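Local coordinates for protein histidinol dehydrogenase (Elizabethkingia anophelis NUHP1, PDB 6AN0) that probably catalyses the last step of histidine biosynthesis, the two successive NAD-dependent oxidations of L-histidinol to L-histidine, with the help of a zinc ion, at residues 9-23 against 309-323. Sequence-based numbering, arbitrary orientation. Where two conformers were deposited one is given.
Sequences MQTYINPPLSEWKNL and SRGIVLDSIEKCIAF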
# COMPACT_ATOMS: atom_id res chain seq x y z
N MET A 9 23.09 17.46 22.77
CA MET A 9 22.90 16.10 22.28
C MET A 9 23.76 15.13 23.07
O MET A 9 24.94 15.39 23.31
CB MET A 9 23.25 15.99 20.80
CG MET A 9 22.47 14.98 20.01
SD MET A 9 22.89 15.17 18.26
CE MET A 9 24.44 14.29 18.22
N GLN A 10 23.18 13.99 23.44
CA GLN A 10 23.87 12.95 24.19
C GLN A 10 24.69 12.07 23.26
O GLN A 10 24.29 11.81 22.12
CB GLN A 10 22.85 12.11 24.96
CG GLN A 10 23.44 11.08 25.90
CD GLN A 10 22.48 10.72 27.01
OE1 GLN A 10 21.68 11.55 27.45
NE2 GLN A 10 22.53 9.47 27.47
N THR A 11 25.84 11.61 23.75
CA THR A 11 26.76 10.85 22.92
C THR A 11 27.07 9.49 23.53
O THR A 11 27.06 9.31 24.75
CB THR A 11 28.08 11.60 22.69
OG1 THR A 11 28.67 11.92 23.95
CG2 THR A 11 27.83 12.87 21.92
N TYR A 12 27.39 8.54 22.65
CA TYR A 12 27.70 7.16 23.02
C TYR A 12 28.90 6.71 22.21
O TYR A 12 28.86 6.74 20.97
CB TYR A 12 26.50 6.24 22.76
CG TYR A 12 25.20 6.75 23.36
CD1 TYR A 12 24.78 6.33 24.62
CD2 TYR A 12 24.40 7.64 22.67
CE1 TYR A 12 23.59 6.79 25.17
CE2 TYR A 12 23.21 8.10 23.20
CZ TYR A 12 22.81 7.68 24.45
OH TYR A 12 21.63 8.14 24.98
N ILE A 13 29.98 6.30 22.88
CA ILE A 13 31.24 5.99 22.23
C ILE A 13 31.41 4.48 22.20
O ILE A 13 31.69 3.85 23.23
CB ILE A 13 32.44 6.65 22.93
CG1 ILE A 13 32.18 8.15 23.15
CG2 ILE A 13 33.70 6.44 22.12
CD1 ILE A 13 31.92 8.93 21.86
N ASN A 14 31.30 3.90 21.00
CA ASN A 14 31.43 2.46 20.80
C ASN A 14 30.50 1.65 21.71
O ASN A 14 30.95 0.83 22.50
CB ASN A 14 32.87 2.00 20.98
CG ASN A 14 33.85 2.76 20.11
OD1 ASN A 14 34.77 3.41 20.63
ND2 ASN A 14 33.68 2.69 18.79
N PRO A 15 29.18 1.86 21.62
CA PRO A 15 28.27 1.07 22.43
C PRO A 15 28.27 -0.38 21.97
O PRO A 15 28.43 -0.66 20.77
CB PRO A 15 26.90 1.73 22.19
CG PRO A 15 27.02 2.34 20.84
CD PRO A 15 28.46 2.77 20.70
N PRO A 16 28.11 -1.33 22.88
CA PRO A 16 28.04 -2.74 22.48
C PRO A 16 26.77 -3.02 21.69
O PRO A 16 25.80 -2.25 21.71
CB PRO A 16 28.04 -3.49 23.81
CG PRO A 16 27.47 -2.52 24.78
CD PRO A 16 27.95 -1.16 24.34
N LEU A 17 26.78 -4.15 20.98
CA LEU A 17 25.61 -4.56 20.20
C LEU A 17 24.40 -4.81 21.09
O LEU A 17 23.26 -4.74 20.60
CB LEU A 17 25.93 -5.81 19.38
N SER A 18 24.61 -5.09 22.38
CA SER A 18 23.50 -5.34 23.29
C SER A 18 22.72 -4.07 23.62
O SER A 18 21.59 -4.16 24.11
CB SER A 18 24.02 -5.97 24.58
OG SER A 18 25.08 -5.21 25.13
N GLU A 19 23.29 -2.89 23.38
CA GLU A 19 22.61 -1.64 23.66
C GLU A 19 21.92 -1.05 22.43
O GLU A 19 21.16 -0.08 22.58
CB GLU A 19 23.60 -0.62 24.23
N TRP A 20 22.14 -1.61 21.24
CA TRP A 20 21.56 -1.01 20.04
C TRP A 20 20.03 -1.01 20.10
O TRP A 20 19.39 -0.05 19.66
CB TRP A 20 22.03 -1.74 18.79
CG TRP A 20 23.47 -1.50 18.45
CD1 TRP A 20 24.45 -1.07 19.29
CD2 TRP A 20 24.09 -1.69 17.17
NE1 TRP A 20 25.64 -0.97 18.61
CE2 TRP A 20 25.44 -1.34 17.31
CE3 TRP A 20 23.62 -2.12 15.92
CZ2 TRP A 20 26.34 -1.41 16.24
CZ3 TRP A 20 24.52 -2.17 14.86
CH2 TRP A 20 25.86 -1.83 15.03
N LYS A 21 19.45 -2.07 20.67
CA LYS A 21 18.00 -2.13 20.84
C LYS A 21 17.46 -0.87 21.50
O LYS A 21 16.38 -0.38 21.15
CB LYS A 21 17.61 -3.37 21.65
N ASN A 22 18.22 -0.31 22.45
CA ASN A 22 17.78 0.91 23.12
C ASN A 22 18.11 2.16 22.33
O ASN A 22 17.34 3.13 22.35
CB ASN A 22 18.40 0.97 24.52
CG ASN A 22 17.97 -0.18 25.38
OD1 ASN A 22 18.80 -0.89 25.94
ND2 ASN A 22 16.66 -0.40 25.46
N LEU A 23 19.24 2.17 21.61
CA LEU A 23 19.65 3.37 20.91
C LEU A 23 18.85 3.65 19.65
O LEU A 23 18.91 4.77 19.13
CB LEU A 23 21.14 3.29 20.58
CG LEU A 23 22.04 3.26 21.82
CD1 LEU A 23 23.49 3.05 21.43
CD2 LEU A 23 21.87 4.53 22.63
N SER A 309 17.91 13.28 20.80
CA SER A 309 18.79 12.88 19.71
C SER A 309 20.07 12.25 20.26
O SER A 309 20.38 12.34 21.45
CB SER A 309 19.10 14.10 18.83
OG SER A 309 17.89 14.56 18.23
N ARG A 310 20.82 11.59 19.37
CA ARG A 310 21.97 10.78 19.79
C ARG A 310 23.10 10.92 18.79
O ARG A 310 22.87 10.83 17.58
CB ARG A 310 21.59 9.29 19.92
CG ARG A 310 20.33 9.04 20.73
CD ARG A 310 20.10 7.56 21.01
NE ARG A 310 19.01 7.39 21.96
CZ ARG A 310 17.77 7.03 21.62
NH1 ARG A 310 17.48 6.78 20.35
NH2 ARG A 310 16.84 6.91 22.55
N GLY A 311 24.32 11.12 19.28
CA GLY A 311 25.53 10.96 18.49
C GLY A 311 26.29 9.72 18.93
O GLY A 311 26.55 9.53 20.12
N ILE A 312 26.63 8.87 17.96
CA ILE A 312 27.18 7.55 18.25
C ILE A 312 28.44 7.34 17.42
O ILE A 312 28.42 7.52 16.20
CB ILE A 312 26.14 6.45 17.95
CG1 ILE A 312 24.83 6.75 18.68
CG2 ILE A 312 26.70 5.07 18.34
CD1 ILE A 312 23.67 5.87 18.28
N VAL A 313 29.52 6.95 18.08
CA VAL A 313 30.76 6.56 17.39
C VAL A 313 30.78 5.05 17.23
O VAL A 313 30.63 4.31 18.20
CB VAL A 313 32.00 7.06 18.15
CG1 VAL A 313 33.25 6.58 17.43
CG2 VAL A 313 31.99 8.57 18.24
N LEU A 314 30.97 4.60 15.99
CA LEU A 314 31.09 3.19 15.65
C LEU A 314 32.31 3.02 14.75
O LEU A 314 32.59 3.89 13.92
CB LEU A 314 29.80 2.70 14.95
CG LEU A 314 28.52 2.74 15.79
CD1 LEU A 314 27.25 2.52 14.94
CD2 LEU A 314 28.60 1.73 16.94
N ASP A 315 33.01 1.91 14.90
CA ASP A 315 34.38 1.83 14.40
C ASP A 315 34.49 1.42 12.93
O ASP A 315 35.59 1.11 12.48
CB ASP A 315 35.22 0.89 15.28
CG ASP A 315 34.70 -0.53 15.32
OD1 ASP A 315 33.79 -0.88 14.53
OD2 ASP A 315 35.21 -1.31 16.16
N SER A 316 33.39 1.42 12.18
CA SER A 316 33.48 1.19 10.74
C SER A 316 32.20 1.69 10.07
O SER A 316 31.15 1.79 10.71
CB SER A 316 33.71 -0.29 10.41
OG SER A 316 32.55 -1.06 10.64
N ILE A 317 32.32 2.00 8.77
CA ILE A 317 31.14 2.38 7.99
C ILE A 317 30.16 1.22 7.90
O ILE A 317 28.94 1.41 7.95
CB ILE A 317 31.56 2.89 6.59
CG1 ILE A 317 32.35 4.19 6.72
CG2 ILE A 317 30.34 3.11 5.69
CD1 ILE A 317 33.00 4.65 5.42
N GLU A 318 30.68 -0.01 7.79
CA GLU A 318 29.75 -1.13 7.71
C GLU A 318 28.96 -1.30 9.01
O GLU A 318 27.78 -1.65 8.95
CB GLU A 318 30.47 -2.43 7.33
CG GLU A 318 31.09 -2.49 5.91
CD GLU A 318 30.15 -2.14 4.74
OE1 GLU A 318 30.63 -1.49 3.80
OE2 GLU A 318 28.96 -2.53 4.71
N LYS A 319 29.56 -1.00 10.17
CA LYS A 319 28.79 -1.03 11.41
C LYS A 319 27.75 0.08 11.43
O LYS A 319 26.62 -0.13 11.90
CB LYS A 319 29.72 -0.89 12.62
CG LYS A 319 29.83 -2.13 13.46
CD LYS A 319 30.75 -1.89 14.64
CE LYS A 319 31.22 -3.20 15.25
NZ LYS A 319 32.18 -2.95 16.36
N CYS A 320 28.11 1.27 10.94
CA CYS A 320 27.15 2.37 10.88
C CYS A 320 25.95 2.00 10.02
O CYS A 320 24.80 2.28 10.39
CB CYS A 320 27.82 3.63 10.33
SG CYS A 320 29.07 4.38 11.41
N ILE A 321 26.19 1.38 8.86
CA ILE A 321 25.11 0.95 7.98
C ILE A 321 24.22 -0.07 8.68
O ILE A 321 22.99 -0.04 8.56
CB ILE A 321 25.68 0.37 6.67
CG1 ILE A 321 26.48 1.43 5.89
CG2 ILE A 321 24.57 -0.23 5.80
CD1 ILE A 321 25.63 2.40 5.13
N ALA A 322 24.84 -1.01 9.41
CA ALA A 322 24.06 -2.02 10.12
C ALA A 322 23.19 -1.38 11.19
O ALA A 322 22.02 -1.75 11.34
CB ALA A 322 24.99 -3.08 10.73
N PHE A 323 23.73 -0.41 11.93
CA PHE A 323 22.89 0.36 12.86
C PHE A 323 21.76 1.06 12.11
O PHE A 323 20.59 1.02 12.54
CB PHE A 323 23.74 1.37 13.63
CG PHE A 323 22.98 2.09 14.72
CD1 PHE A 323 23.18 1.75 16.05
CD2 PHE A 323 22.09 3.12 14.41
CE1 PHE A 323 22.49 2.42 17.06
CE2 PHE A 323 21.40 3.78 15.40
CZ PHE A 323 21.60 3.43 16.74
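Phe-323 turns an edge toward the face of Trp-20 in a T-shaped pair, with the phenyl ring and the six-membered indole ring 63° apart and their centroids 5.3 Å from each other. Phe-323 CD1 sits centrally over the indole, while Phe-323 CB makes a CH-pi contact with the same six-membered ring. With CG anti to the backbone N (chi1 -174°), the phenyl group reaches on past the indole until Leu-23 CB lies in the ring plane, 3.9 Å from Phe-323 CE1. Leu-314 CD2 fills in between Trp-20 CZ2 and Pro-15 CD, at 3.9 Å from each, and Pro-15 CG rests 3.7 Å from Ile-312 CG2, their side chains nearly perpendicular.

Beyond Ile-312, the Tyr-12 ring lies obliquely against the arginine stem, Tyr-12 CE2 meeting Arg-310 CD at 3.8 Å, and takes Leu-23 CD2 over the centre of one face. Arg-310, extended from CG to NE, brings its guanidinium to the end of helix 20-23, where NH1 lies 2.8 Å from Leu-23 O and is hydrogen-bonded to Gln-25 O.

The sheet face bearing Thr-11, Ile-13 and Val-313 is packed differently: Ile-13 CD1 runs alongside Val-313 CG2 at 3.6 Å, and helix 279-293 covers Thr-11 and Val-313. Four backbone hydrogen bonds, from Gly-311 N to Gln-10 O through Asn-14 N to Val-313 O, add strand 10-13 to the edge of a six-stranded parallel sheet, with helices packed on both faces as in a Rossmann-like alpha/beta domain.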